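Local structure of KaiC-like domain-containing protein (Pyrococcus horikoshii, 2EKD) at residues L41-Y52 and P113-L124; I181-K189 and A197-L205. The protein is of unknown function but has a KaiC-like domain of the P-loop NTPase clan, a relationship that by itself does not establish nucleotide binding or hydrolysis. All blocks are in the same frame, centred on the assembly; numbering follows the deposited sequence.

Interaction 1. Residues L41-Y52 and P113-L124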
ATOM      1  N   LEU F  41     -19.882  39.876  14.199  1.00 33.14           N
ATOM      2  CA  LEU F  41     -19.187  40.296  12.981  1.00 31.27           C
ATOM      3  C   LEU F  41     -19.907  39.792  11.732  1.00 29.91           C
ATOM      4  O   LEU F  41     -20.628  38.804  11.754  1.00 28.98           O
ATOM      5  CB  LEU F  41     -17.779  39.694  13.008  1.00 32.59           C
ATOM      6  CG  LEU F  41     -16.925  40.200  14.166  1.00 34.52           C
ATOM      7  CD1 LEU F  41     -15.572  39.487  14.234  1.00 35.36           C
ATOM      8  CD2 LEU F  41     -16.617  41.693  14.060  1.00 33.57           C
ATOM      9  N   PRO F  42     -19.700  40.495  10.609  1.00 28.12           N
ATOM     10  CA  PRO F  42     -20.318  40.098   9.339  1.00 27.38           C
ATOM     11  C   PRO F  42     -19.793  38.728   8.891  1.00 26.17           C
ATOM     12  O   PRO F  42     -18.589  38.471   8.950  1.00 24.23           O
ATOM     13  CB  PRO F  42     -19.888  41.214   8.382  1.00 26.62           C
ATOM     14  CG  PRO F  42     -19.741  42.404   9.293  1.00 29.10           C
ATOM     15  CD  PRO F  42     -19.039  41.806  10.486  1.00 27.68           C
ATOM     16  N   ILE F  43     -20.702  37.863   8.445  1.00 25.07           N
ATOM     17  CA  ILE F  43     -20.347  36.524   7.977  1.00 23.81           C
ATOM     18  C   ILE F  43     -20.331  36.439   6.449  1.00 24.70           C
ATOM     19  O   ILE F  43     -21.277  36.859   5.792  1.00 25.87           O
ATOM     20  CB  ILE F  43     -21.360  35.462   8.464  1.00 22.37           C
ATOM     21  CG1 ILE F  43     -21.357  35.364   9.995  1.00 21.84           C
ATOM     22  CG2 ILE F  43     -21.034  34.112   7.825  1.00 22.47           C
ATOM     23  CD1 ILE F  43     -20.101  34.762  10.581  1.00 18.85           C
ATOM     24  N   VAL F  44     -19.256  35.894   5.892  1.00 24.43           N
ATOM     25  CA  VAL F  44     -19.153  35.703   4.451  1.00 22.94           C
ATOM     26  C   VAL F  44     -18.676  34.273   4.210  1.00 22.80           C
ATOM     27  O   VAL F  44     -17.598  33.872   4.661  1.00 22.05           O
ATOM     28  CB  VAL F  44     -18.167  36.679   3.791  1.00 23.85           C
ATOM     29  CG1 VAL F  44     -18.037  36.359   2.305  1.00 23.38           C
ATOM     30  CG2 VAL F  44     -18.661  38.105   3.961  1.00 25.83           C
ATOM     31  N   VAL F  45     -19.494  33.506   3.502  1.00 21.24           N
ATOM     32  CA  VAL F  45     -19.186  32.117   3.207  1.00 19.78           C
ATOM     33  C   VAL F  45     -18.663  31.911   1.782  1.00 21.92           C
ATOM     34  O   VAL F  45     -19.232  32.421   0.816  1.00 22.19           O
ATOM     35  CB  VAL F  45     -20.449  31.233   3.389  1.00 19.18           C
ATOM     36  CG1 VAL F  45     -20.141  29.788   3.016  1.00 18.59           C
ATOM     37  CG2 VAL F  45     -20.956  31.324   4.826  1.00 14.59           C
ATOM     38  N   ASP F  46     -17.559  31.184   1.659  1.00 22.04           N
ATOM     39  CA  ASP F  46     -17.018  30.857   0.347  1.00 23.16           C
ATOM     40  C   ASP F  46     -17.533  29.437   0.112  1.00 22.36           C
ATOM     41  O   ASP F  46     -17.078  28.479   0.743  1.00 22.59           O
ATOM     42  CB  ASP F  46     -15.489  30.895   0.348  1.00 23.59           C
ATOM     43  CG  ASP F  46     -14.947  32.307   0.457  1.00 28.01           C
ATOM     44  OD1 ASP F  46     -15.564  33.220  -0.130  1.00 32.56           O
ATOM     45  OD2 ASP F  46     -13.905  32.509   1.111  1.00 29.16           O
ATOM     46  N   ASP F  47     -18.509  29.324  -0.778  1.00 21.28           N
ATOM     47  CA  ASP F  47     -19.149  28.053  -1.076  1.00 20.88           C
ATOM     48  C   ASP F  47     -18.564  27.350  -2.299  1.00 19.57           C
ATOM     49  O   ASP F  47     -18.837  27.719  -3.445  1.00 17.75           O
ATOM     50  CB  ASP F  47     -20.650  28.301  -1.243  1.00 22.09           C
ATOM     51  CG  ASP F  47     -21.419  27.053  -1.590  1.00 24.17           C
ATOM     52  OD1 ASP F  47     -20.884  25.937  -1.411  1.00 25.66           O
ATOM     53  OD2 ASP F  47     -22.578  27.198  -2.029  1.00 26.84           O
ATOM     54  N   ILE F  48     -17.747  26.334  -2.041  1.00 18.68           N
ATOM     55  CA  ILE F  48     -17.122  25.578  -3.117  1.00 19.44           C
ATOM     56  C   ILE F  48     -17.961  24.361  -3.485  1.00 18.58           C
ATOM     57  O   ILE F  48     -18.298  23.537  -2.630  1.00 18.33           O
ATOM     58  CB  ILE F  48     -15.705  25.094  -2.727  1.00 18.47           C
ATOM     59  CG1 ILE F  48     -14.828  26.287  -2.337  1.00 20.31           C
ATOM     60  CG2 ILE F  48     -15.079  24.350  -3.891  1.00 17.30           C
ATOM     61  CD1 ILE F  48     -13.508  25.896  -1.667  1.00 17.31           C
ATOM     62  N   LEU F  49     -18.298  24.271  -4.767  1.00 19.70           N
ATOM     63  CA  LEU F  49     -19.074  23.161  -5.307  1.00 18.00           C
ATOM     64  C   LEU F  49     -20.320  22.771  -4.519  1.00 18.57           C
ATOM     65  O   LEU F  49     -20.517  21.605  -4.184  1.00 18.99           O
ATOM     66  CB  LEU F  49     -18.154  21.949  -5.483  1.00 17.76           C
ATOM     67  CG  LEU F  49     -17.115  22.164  -6.592  1.00 20.49           C
ATOM     68  CD1 LEU F  49     -16.018  21.107  -6.531  1.00 19.03           C
ATOM     69  CD2 LEU F  49     -17.833  22.142  -7.948  1.00 18.86           C
ATOM     70  N   ASP F  50     -21.163  23.760  -4.235  1.00 18.76           N
ATOM     71  CA  ASP F  50     -22.420  23.549  -3.512  1.00 20.28           C
ATOM     72  C   ASP F  50     -22.338  22.855  -2.152  1.00 20.74           C
ATOM     73  O   ASP F  50     -23.306  22.222  -1.720  1.00 20.11           O
ATOM     74  CB  ASP F  50     -23.416  22.777  -4.389  1.00 23.84           C
ATOM     75  CG  ASP F  50     -23.774  23.522  -5.666  1.00 27.00           C
ATOM     76  OD1 ASP F  50     -23.865  24.770  -5.632  1.00 26.80           O
ATOM     77  OD2 ASP F  50     -23.978  22.852  -6.702  1.00 29.44           O
ATOM     78  N   THR F  51     -21.205  22.982  -1.466  1.00 18.56           N
ATOM     79  CA  THR F  51     -21.068  22.361  -0.158  1.00 18.68           C
ATOM     80  C   THR F  51     -21.956  23.066   0.875  1.00 18.24           C
ATOM     81  O   THR F  51     -22.448  22.438   1.812  1.00 18.59           O
ATOM     82  CB  THR F  51     -19.594  22.379   0.308  1.00 20.81           C
ATOM     83  OG1 THR F  51     -18.787  21.719  -0.677  1.00 22.35           O
ATOM     84  CG2 THR F  51     -19.437  21.664   1.651  1.00 16.49           C
ATOM     85  N   TYR F  52     -22.178  24.367   0.694  1.00 18.58           N
ATOM     86  CA  TYR F  52     -23.016  25.117   1.624  1.00 18.75           C
ATOM     87  C   TYR F  52     -24.436  24.552   1.591  1.00 18.80           C
ATOM     88  O   TYR F  52     -25.067  24.364   2.633  1.00 18.68           O
ATOM     89  CB  TYR F  52     -23.006  26.606   1.264  1.00 19.07           C
ATOM     90  CG  TYR F  52     -23.621  27.505   2.319  1.00 21.50           C
ATOM     91  CD1 TYR F  52     -23.459  27.231   3.677  1.00 18.88           C
ATOM     92  CD2 TYR F  52     -24.312  28.667   1.958  1.00 21.47           C
ATOM     93  CE1 TYR F  52     -23.961  28.092   4.650  1.00 22.28           C
ATOM     94  CE2 TYR F  52     -24.821  29.537   2.925  1.00 22.40           C
ATOM     95  CZ  TYR F  52     -24.636  29.244   4.270  1.00 23.98           C
ATOM     96  OH  TYR F  52     -25.093  30.116   5.231  1.00 24.84           O
ATOM     97  N   PRO F 113     -13.458  43.503  10.296  1.00 43.44           N
ATOM     98  CA  PRO F 113     -13.176  42.169   9.754  1.00 39.11           C
ATOM     99  C   PRO F 113     -14.428  41.300   9.653  1.00 34.91           C
ATOM    100  O   PRO F 113     -15.438  41.565  10.309  1.00 33.85           O
ATOM    101  CB  PRO F 113     -12.194  41.605  10.764  1.00 39.41           C
ATOM    102  CG  PRO F 113     -12.774  42.103  12.047  1.00 40.34           C
ATOM    103  CD  PRO F 113     -13.098  43.558  11.727  1.00 41.62           C
ATOM    104  N   VAL F 114     -14.356  40.254   8.837  1.00 30.74           N
ATOM    105  CA  VAL F 114     -15.486  39.346   8.676  1.00 27.56           C
ATOM    106  C   VAL F 114     -15.079  37.919   9.030  1.00 25.01           C
ATOM    107  O   VAL F 114     -13.910  37.553   8.904  1.00 24.66           O
ATOM    108  CB  VAL F 114     -16.027  39.344   7.210  1.00 27.44           C
ATOM    109  CG1 VAL F 114     -16.355  40.763   6.757  1.00 27.22           C
ATOM    110  CG2 VAL F 114     -15.012  38.725   6.279  1.00 24.93           C
ATOM    111  N   ILE F 115     -16.036  37.126   9.500  1.00 23.88           N
ATOM    112  CA  ILE F 115     -15.773  35.725   9.809  1.00 23.25           C
ATOM    113  C   ILE F 115     -16.012  35.079   8.451  1.00 23.42           C
ATOM    114  O   ILE F 115     -17.077  35.251   7.852  1.00 22.37           O
ATOM    115  CB  ILE F 115     -16.751  35.181  10.872  1.00 22.99           C
ATOM    116  CG1 ILE F 115     -16.551  35.943  12.189  1.00 23.85           C
ATOM    117  CG2 ILE F 115     -16.520  33.688  11.087  1.00 21.08           C
ATOM    118  CD1 ILE F 115     -15.116  35.953  12.691  1.00 23.40           C
ATOM    119  N   ASN F 116     -15.012  34.352   7.965  1.00 22.60           N
ATOM    120  CA  ASN F 116     -15.059  33.759   6.632  1.00 20.66           C
ATOM    121  C   ASN F 116     -14.994  32.230   6.567  1.00 19.91           C
ATOM    122  O   ASN F 116     -13.916  31.653   6.438  1.00 21.10           O
ATOM    123  CB  ASN F 116     -13.906  34.365   5.814  1.00 20.00           C
ATOM    124  CG  ASN F 116     -13.898  33.919   4.367  1.00 23.94           C
ATOM    125  OD1 ASN F 116     -12.874  34.026   3.691  1.00 25.01           O
ATOM    126  ND2 ASN F 116     -15.037  33.431   3.873  1.00 24.93           N
ATOM    127  N   PRO F 117     -16.147  31.554   6.667  1.00 18.74           N
ATOM    128  CA  PRO F 117     -16.131  30.091   6.596  1.00 18.60           C
ATOM    129  C   PRO F 117     -15.985  29.668   5.139  1.00 17.87           C
ATOM    130  O   PRO F 117     -16.743  30.118   4.284  1.00 16.16           O
ATOM    131  CB  PRO F 117     -17.500  29.696   7.156  1.00 18.94           C
ATOM    132  CG  PRO F 117     -17.866  30.872   8.047  1.00 20.94           C
ATOM    133  CD  PRO F 117     -17.435  32.033   7.198  1.00 19.92           C
ATOM    134  N   VAL F 118     -15.001  28.820   4.861  1.00 17.95           N
ATOM    135  CA  VAL F 118     -14.766  28.313   3.509  1.00 16.07           C
ATOM    136  C   VAL F 118     -15.133  26.834   3.539  1.00 16.65           C
ATOM    137  O   VAL F 118     -14.538  26.057   4.287  1.00 16.80           O
ATOM    138  CB  VAL F 118     -13.289  28.461   3.102  1.00 15.79           C
ATOM    139  CG1 VAL F 118     -13.082  27.935   1.689  1.00 13.72           C
ATOM    140  CG2 VAL F 118     -12.872  29.926   3.185  1.00 16.89           C
ATOM    141  N   LEU F 119     -16.109  26.446   2.723  1.00 16.73           N
ATOM    142  CA  LEU F 119     -16.574  25.068   2.698  1.00 15.75           C
ATOM    143  C   LEU F 119     -16.304  24.327   1.387  1.00 17.68           C
ATOM    144  O   LEU F 119     -16.369  24.906   0.299  1.00 17.74           O
ATOM    145  CB  LEU F 119     -18.079  25.038   2.988  1.00 16.19           C
ATOM    146  CG  LEU F 119     -18.619  25.901   4.140  1.00 16.89           C
ATOM    147  CD1 LEU F 119     -20.144  25.798   4.182  1.00 17.55           C
ATOM    148  CD2 LEU F 119     -18.019  25.455   5.466  1.00 13.78           C
ATOM    149  N   GLY F 120     -15.991  23.038   1.513  1.00 16.82           N
ATOM    150  CA  GLY F 120     -15.755  22.197   0.356  1.00 16.30           C
ATOM    151  C   GLY F 120     -14.376  22.103  -0.267  1.00 17.65           C
ATOM    152  O   GLY F 120     -14.255  21.561  -1.369  1.00 16.93           O
ATOM    153  N   LEU F 121     -13.338  22.597   0.406  1.00 16.46           N
ATOM    154  CA  LEU F 121     -11.987  22.543  -0.169  1.00 16.69           C
ATOM    155  C   LEU F 121     -11.505  21.131  -0.533  1.00 16.97           C
ATOM    156  O   LEU F 121     -10.825  20.944  -1.554  1.00 14.40           O
ATOM    157  CB  LEU F 121     -10.965  23.172   0.778  1.00 17.52           C
ATOM    158  CG  LEU F 121      -9.607  23.442   0.114  1.00 19.99           C
ATOM    159  CD1 LEU F 121      -9.761  24.635  -0.814  1.00 18.40           C
ATOM    160  CD2 LEU F 121      -8.528  23.720   1.151  1.00 17.30           C
ATOM    161  N   HIS F 122     -11.833  20.147   0.303  1.00 15.26           N
ATOM    162  CA  HIS F 122     -11.417  18.767   0.042  1.00 16.36           C
ATOM    163  C   HIS F 122     -11.905  18.251  -1.318  1.00 17.44           C
ATOM    164  O   HIS F 122     -11.285  17.362  -1.905  1.00 17.64           O
ATOM    165  CB  HIS F 122     -11.911  17.832   1.147  1.00 14.20           C
ATOM    166  CG  HIS F 122     -13.378  17.935   1.420  1.00 14.33           C
ATOM    167  ND1 HIS F 122     -13.910  18.857   2.296  1.00 13.44           N
ATOM    168  CD2 HIS F 122     -14.431  17.252   0.908  1.00 12.51           C
ATOM    169  CE1 HIS F 122     -15.224  18.737   2.313  1.00 12.91           C
ATOM    170  NE2 HIS F 122     -15.566  17.772   1.480  1.00 13.65           N
ATOM    171  N   LYS F 123     -13.003  18.809  -1.822  1.00 18.03           N
ATOM    172  CA  LYS F 123     -13.528  18.387  -3.122  1.00 20.34           C
ATOM    173  C   LYS F 123     -12.575  18.786  -4.249  1.00 20.16           C
ATOM    174  O   LYS F 123     -12.316  17.994  -5.158  1.00 20.54           O
ATOM    175  CB  LYS F 123     -14.917  18.993  -3.371  1.00 19.26           C
ATOM    176  CG  LYS F 123     -16.004  18.423  -2.474  1.00 20.37           C
ATOM    177  CD  LYS F 123     -17.330  19.144  -2.672  1.00 23.37           C
ATOM    178  CE  LYS F 123     -18.396  18.609  -1.713  1.00 25.41           C
ATOM    179  NZ  LYS F 123     -19.743  19.215  -1.950  1.00 26.04           N
ATOM    180  N   LEU F 124     -12.055  20.009  -4.187  1.00 19.30           N
ATOM    181  CA  LEU F 124     -11.122  20.491  -5.208  1.00 21.03           C
ATOM    182  C   LEU F 124      -9.881  19.619  -5.233  1.00 21.24           C
ATOM    183  O   LEU F 124      -9.293  19.371  -6.290  1.00 21.64           O
ATOM    184  CB  LEU F 124     -10.688  21.924  -4.916  1.00 20.41           C
ATOM    185  CG  LEU F 124     -11.740  23.023  -5.016  1.00 24.90           C
ATOM    186  CD1 LEU F 124     -11.082  24.382  -4.699  1.00 21.77           C
ATOM    187  CD2 LEU F 124     -12.336  23.017  -6.422  1.00 23.90           C
TER

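Interaction 2. Residues I181-K189 and A197-L205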
ATOM      1  N   ILE F 181     -12.288  18.327  15.010  1.00 19.74           N
ATOM      2  CA  ILE F 181     -13.519  17.957  15.678  1.00 22.49           C
ATOM      3  C   ILE F 181     -13.539  16.479  16.044  1.00 23.11           C
ATOM      4  O   ILE F 181     -13.313  15.619  15.191  1.00 22.88           O
ATOM      5  CB  ILE F 181     -14.752  18.237  14.796  1.00 23.45           C
ATOM      6  CG1 ILE F 181     -14.819  19.725  14.441  1.00 22.46           C
ATOM      7  CG2 ILE F 181     -16.013  17.805  15.535  1.00 23.83           C
ATOM      8  CD1 ILE F 181     -16.009  20.099  13.575  1.00 24.78           C
ATOM      9  N   THR F 182     -13.799  16.190  17.317  1.00 23.67           N
ATOM     10  CA  THR F 182     -13.888  14.808  17.795  1.00 24.10           C
ATOM     11  C   THR F 182     -15.136  14.710  18.655  1.00 24.27           C
ATOM     12  O   THR F 182     -15.773  15.720  18.934  1.00 23.56           O
ATOM     13  CB  THR F 182     -12.677  14.392  18.660  1.00 24.88           C
ATOM     14  OG1 THR F 182     -12.691  15.125  19.893  1.00 24.47           O
ATOM     15  CG2 THR F 182     -11.375  14.657  17.918  1.00 25.12           C
ATOM     16  N   ASP F 183     -15.479  13.497  19.077  1.00 28.17           N
ATOM     17  CA  ASP F 183     -16.664  13.281  19.906  1.00 31.34           C
ATOM     18  C   ASP F 183     -16.604  13.942  21.276  1.00 30.32           C
ATOM     19  O   ASP F 183     -17.630  14.351  21.808  1.00 29.83           O
ATOM     20  CB  ASP F 183     -16.924  11.782  20.090  1.00 36.98           C
ATOM     21  CG  ASP F 183     -17.463  11.128  18.833  1.00 42.88           C
ATOM     22  OD1 ASP F 183     -18.416  11.685  18.238  1.00 46.42           O
ATOM     23  OD2 ASP F 183     -16.941  10.057  18.446  1.00 45.19           O
ATOM     24  N   SER F 184     -15.411  14.047  21.851  1.00 30.40           N
ATOM     25  CA  SER F 184     -15.275  14.657  23.169  1.00 30.06           C
ATOM     26  C   SER F 184     -15.057  16.163  23.086  1.00 28.56           C
ATOM     27  O   SER F 184     -14.968  16.845  24.107  1.00 27.58           O
ATOM     28  CB  SER F 184     -14.126  14.000  23.936  1.00 31.24           C
ATOM     29  OG  SER F 184     -12.903  14.124  23.230  1.00 36.38           O
ATOM     30  N   GLY F 185     -14.976  16.684  21.865  1.00 26.97           N
ATOM     31  CA  GLY F 185     -14.773  18.112  21.701  1.00 25.02           C
ATOM     32  C   GLY F 185     -13.833  18.484  20.571  1.00 24.50           C
ATOM     33  O   GLY F 185     -13.408  17.639  19.780  1.00 22.62           O
ATOM     34  N   ILE F 186     -13.498  19.766  20.503  1.00 23.57           N
ATOM     35  CA  ILE F 186     -12.619  20.268  19.460  1.00 22.09           C
ATOM     36  C   ILE F 186     -11.179  20.361  19.949  1.00 22.83           C
ATOM     37  O   ILE F 186     -10.883  21.061  20.921  1.00 22.53           O
ATOM     38  CB  ILE F 186     -13.097  21.657  18.985  1.00 21.04           C
ATOM     39  CG1 ILE F 186     -14.552  21.562  18.511  1.00 17.97           C
ATOM     40  CG2 ILE F 186     -12.210  22.164  17.867  1.00 18.36           C
ATOM     41  CD1 ILE F 186     -15.194  22.896  18.272  1.00 19.80           C
ATOM     42  N   ILE F 187     -10.281  19.644  19.280  1.00 21.82           N
ATOM     43  CA  ILE F 187      -8.879  19.674  19.665  1.00 22.58           C
ATOM     44  C   ILE F 187      -8.164  20.778  18.906  1.00 22.44           C
ATOM     45  O   ILE F 187      -8.341  20.929  17.696  1.00 20.88           O
ATOM     46  CB  ILE F 187      -8.154  18.359  19.340  1.00 23.15           C
ATOM     47  CG1 ILE F 187      -8.812  17.196  20.079  1.00 25.25           C
ATOM     48  CG2 ILE F 187      -6.680  18.474  19.737  1.00 22.55           C
ATOM     49  CD1 ILE F 187      -8.166  15.846  19.774  1.00 25.40           C
ATOM     50  N   ILE F 188      -7.367  21.554  19.628  1.00 21.75           N
ATOM     51  CA  ILE F 188      -6.592  22.625  19.023  1.00 21.10           C
ATOM     52  C   ILE F 188      -5.210  22.046  18.760  1.00 21.21           C
ATOM     53  O   ILE F 188      -4.331  22.118  19.612  1.00 22.18           O
ATOM     54  CB  ILE F 188      -6.482  23.827  19.968  1.00 21.61           C
ATOM     55  CG1 ILE F 188      -7.894  24.355  20.270  1.00 23.15           C
ATOM     56  CG2 ILE F 188      -5.610  24.914  19.338  1.00 23.25           C
ATOM     57  CD1 ILE F 188      -7.957  25.471  21.278  1.00 22.51           C
ATOM     58  N   LYS F 189      -5.039  21.450  17.584  1.00 20.12           N
ATOM     59  CA  LYS F 189      -3.771  20.840  17.194  1.00 20.94           C
ATOM     60  C   LYS F 189      -2.653  21.855  16.991  1.00 18.88           C
ATOM     61  O   LYS F 189      -1.483  21.536  17.175  1.00 18.30           O
ATOM     62  CB  LYS F 189      -3.938  20.038  15.894  1.00 21.01           C
ATOM     63  CG  LYS F 189      -4.694  18.734  16.040  1.00 26.62           C
ATOM     64  CD  LYS F 189      -5.035  18.129  14.675  1.00 27.31           C
ATOM     65  CE  LYS F 189      -3.792  17.868  13.838  1.00 29.83           C
ATOM     66  NZ  LYS F 189      -4.113  17.248  12.518  1.00 30.19           N
ATOM     67  N   ALA F 197      -2.703  25.900  22.662  1.00 33.43           N
ATOM     68  CA  ALA F 197      -2.260  24.762  21.859  1.00 31.66           C
ATOM     69  C   ALA F 197      -2.334  23.445  22.616  1.00 31.75           C
ATOM     70  O   ALA F 197      -1.877  23.347  23.756  1.00 34.51           O
ATOM     71  CB  ALA F 197      -0.846  24.990  21.368  1.00 30.77           C
ATOM     72  N   GLY F 198      -2.912  22.434  21.974  1.00 30.19           N
ATOM     73  CA  GLY F 198      -3.031  21.126  22.590  1.00 26.94           C
ATOM     74  C   GLY F 198      -4.251  20.976  23.477  1.00 26.10           C
ATOM     75  O   GLY F 198      -4.575  19.875  23.921  1.00 27.73           O
ATOM     76  N   LYS F 199      -4.934  22.082  23.746  1.00 25.24           N
ATOM     77  CA  LYS F 199      -6.121  22.042  24.588  1.00 23.15           C
ATOM     78  C   LYS F 199      -7.350  21.641  23.782  1.00 24.40           C
ATOM     79  O   LYS F 199      -7.396  21.799  22.559  1.00 20.99           O
ATOM     80  CB  LYS F 199      -6.376  23.409  25.227  1.00 24.06           C
ATOM     81  CG  LYS F 199      -5.226  23.942  26.064  1.00 26.69           C
ATOM     82  CD  LYS F 199      -4.824  22.957  27.148  1.00 30.25           C
ATOM     83  CE  LYS F 199      -3.757  23.556  28.054  1.00 32.61           C
ATOM     84  NZ  LYS F 199      -4.273  24.772  28.750  1.00 33.90           N
ATOM     85  N   ILE F 200      -8.346  21.122  24.488  1.00 24.69           N
ATOM     86  CA  ILE F 200      -9.590  20.706  23.869  1.00 24.45           C
ATOM     87  C   ILE F 200     -10.688  21.574  24.448  1.00 23.84           C
ATOM     88  O   ILE F 200     -10.732  21.798  25.658  1.00 23.10           O
ATOM     89  CB  ILE F 200      -9.893  19.227  24.176  1.00 25.70           C
ATOM     90  CG1 ILE F 200      -8.825  18.342  23.529  1.00 25.75           C
ATOM     91  CG2 ILE F 200     -11.296  18.863  23.696  1.00 24.08           C
ATOM     92  CD1 ILE F 200      -8.992  16.862  23.809  1.00 25.39           C
ATOM     93  N   VAL F 201     -11.557  22.087  23.584  1.00 22.51           N
ATOM     94  CA  VAL F 201     -12.660  22.921  24.035  1.00 21.50           C
ATOM     95  C   VAL F 201     -13.977  22.354  23.527  1.00 22.07           C
ATOM     96  O   VAL F 201     -13.996  21.540  22.602  1.00 21.97           O
ATOM     97  CB  VAL F 201     -12.502  24.394  23.548  1.00 22.25           C
ATOM     98  CG1 VAL F 201     -11.327  25.065  24.278  1.00 22.70           C
ATOM     99  CG2 VAL F 201     -12.269  24.432  22.043  1.00 21.49           C
ATOM    100  N   SER F 202     -15.074  22.760  24.160  1.00 23.14           N
ATOM    101  CA  SER F 202     -16.413  22.325  23.761  1.00 22.87           C
ATOM    102  C   SER F 202     -17.316  23.559  23.693  1.00 24.26           C
ATOM    103  O   SER F 202     -18.231  23.723  24.490  1.00 22.42           O
ATOM    104  CB  SER F 202     -16.973  21.318  24.765  1.00 22.06           C
ATOM    105  OG  SER F 202     -16.314  20.068  24.655  1.00 20.65           O
ATOM    106  N   PRO F 203     -17.065  24.442  22.721  1.00 27.48           N
ATOM    107  CA  PRO F 203     -17.846  25.669  22.549  1.00 30.04           C
ATOM    108  C   PRO F 203     -19.353  25.506  22.346  1.00 33.64           C
ATOM    109  O   PRO F 203     -20.115  26.421  22.655  1.00 34.19           O
ATOM    110  CB  PRO F 203     -17.162  26.346  21.362  1.00 29.23           C
ATOM    111  CG  PRO F 203     -16.658  25.188  20.561  1.00 30.34           C
ATOM    112  CD  PRO F 203     -16.085  24.288  21.631  1.00 27.93           C
ATOM    113  N   LEU F 204     -19.789  24.354  21.843  1.00 37.03           N
ATOM    114  CA  LEU F 204     -21.214  24.134  21.609  1.00 42.16           C
ATOM    115  C   LEU F 204     -22.010  23.850  22.884  1.00 45.90           C
ATOM    116  O   LEU F 204     -23.173  23.439  22.821  1.00 46.82           O
ATOM    117  CB  LEU F 204     -21.422  22.991  20.610  1.00 42.76           C
ATOM    118  CG  LEU F 204     -20.806  23.186  19.221  1.00 44.88           C
ATOM    119  CD1 LEU F 204     -21.158  22.007  18.331  1.00 46.18           C
ATOM    120  CD2 LEU F 204     -21.320  24.470  18.612  1.00 44.55           C
ATOM    121  N   LEU F 205     -21.388  24.065  24.038  1.00 48.84           N
ATOM    122  CA  LEU F 205     -22.068  23.842  25.311  1.00 52.84           C
ATOM    123  C   LEU F 205     -22.589  25.153  25.896  1.00 54.90           C
ATOM    124  O   LEU F 205     -21.823  26.092  26.117  1.00 54.93           O
ATOM    125  CB  LEU F 205     -21.126  23.164  26.307  1.00 51.77           C
ATOM    126  CG  LEU F 205     -20.746  21.727  25.958  1.00 52.49           C
ATOM    127  CD1 LEU F 205     -19.819  21.170  27.027  1.00 52.88           C
ATOM    128  CD2 LEU F 205     -22.007  20.882  25.842  1.00 52.59           C
TER

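Interaction 1. Residues L41-Y52 and P113-L124
Ile43 and Ile115 meet where the contact is tightest: the Ile43 CD1 methyl presses on Ile115 CB at 3.4 Å, closer than usual for two carbons. The CA-CB bond of Ile43 leads away from the partner segment, but the bend at chi2 (-70°) swings CD1 back onto Ile115. On the same side, Tyr52 CD1 lies 3.6 Å from Leu119 CD1, and Val45 CG1 sits over the centre of one face of the tyrosine ring. Helix 29-37 covers this side through Leu32 and Ile35. Ile48 and Leu124, both buried, also pack closely, with Ile48 CG2 3.8 Å from Leu124 CG.

Strands 44-48 and 114-119 run side by side, their axes 11° from parallel and 4.8 Å apart at closest approach, as neighbours in the parallel centre of the sheet, a layout consistent with the P-loop NTPase clan. Backbone bonds link them from Ile115 N to Pro42 O through to Ile48 N to Leu119 O. Pro117 has no N-H to offer Val44 O, and the Asn116 side chain takes that place: ND2 donates to Val44 O at 2.7 Å, from 39° out of the carbonyl plane. The same ND2 makes a weak bond to Asp46 OD2, with the amide and carboxylate planes nearly perpendicular.

The solvent side lies at the ends. At one, Leu41, Pro42 and Pro113 are partly exposed; Leu41 CD1 touches Ile115 CD1 at 3.9 Å, while Leu41 CD2 stays 4.4 Å from Pro113 CG. At the other, the partly exposed Lys123, extended beyond CG, slides past Leu49 in the opposite direction and brings NZ 3.0 Å from Thr51 OG1, with a weak bond to Leu49 O and a salt bridge to Glu54. Thr51 and Ile48 lie buried beneath them, Thr51 OG1 donating to Ile48 O.

Interaction 2. Residues I181-K189 and A197-L205
The beta hairpin of strands 185-190 and 200-201 forms the antiparallel edge of the sheet within this chain, and Ile186 pairs with Val201 across it as a hydrogen-bonded pair. Two backbone bonds define that pair, Ile186 N to Val201 O at 2.8 Å and Val201 N to Ile186 O at 2.9 Å. Farther along, Ile188 N donates to Lys199 O and Gly198 N to Ile188 O, carrying the backbone pairing beyond the two-residue strand.

Ile187 and Ile200 make the intervening non-hydrogen-bonded pair, their CA atoms 4.4 Å apart. Their side chains lie side by side and point the same way, CG1 against CG1 at 3.6 Å. With the same chi1 (-60° and -65°), the two chains leave this close pair in the same direction.

Ile186 and Val201 point to the other face of the sheet. There Ile186 extends to Pro203, crossing it at about a right angle with CD1 3.6 Å from Pro203 CG. Gly185 CA passes 3.6 Å from Val201 O. The O of Gly185 accepts from Thr182 N and, at 2.6 Å, from Thr182 OG1, the two donors arriving from opposite faces of the carbonyl plane, so this oxygen is gripped twice at the turn.

At the far end of strand 185-190, Lys189 makes salt bridges to Glu172 and Glu21 and packs on Thr25 of a neighbouring subunit. The Ile186 side of the hairpin is covered by helix 29-37, with Leu31 on Ile186 and Tyr34 on Pro203, and by strand 177-182, whose Leu179 touches both Ile186 and Ile188.

Both contacts belong to one mixed sheet, yet their centres lie 21 Å apart and their nearest atoms about 10 Å, without touching. Interaction 1 is central, its centre about 5 Å from the centre of the chain, and most of its touching residues are buried; the centre of interaction 2 is about 17 Å from it, with only three of twelve touching residues buried. The first joins parallel strands distant in sequence and buries 1073 Å², adding amide, carboxylate and lysine bonds to the backbone pairing. The second joins antiparallel strands close in sequence, buries 518 Å², and relies across the segments on backbone bonds and aliphatic packing. Helix 29-37 packs against both contacts.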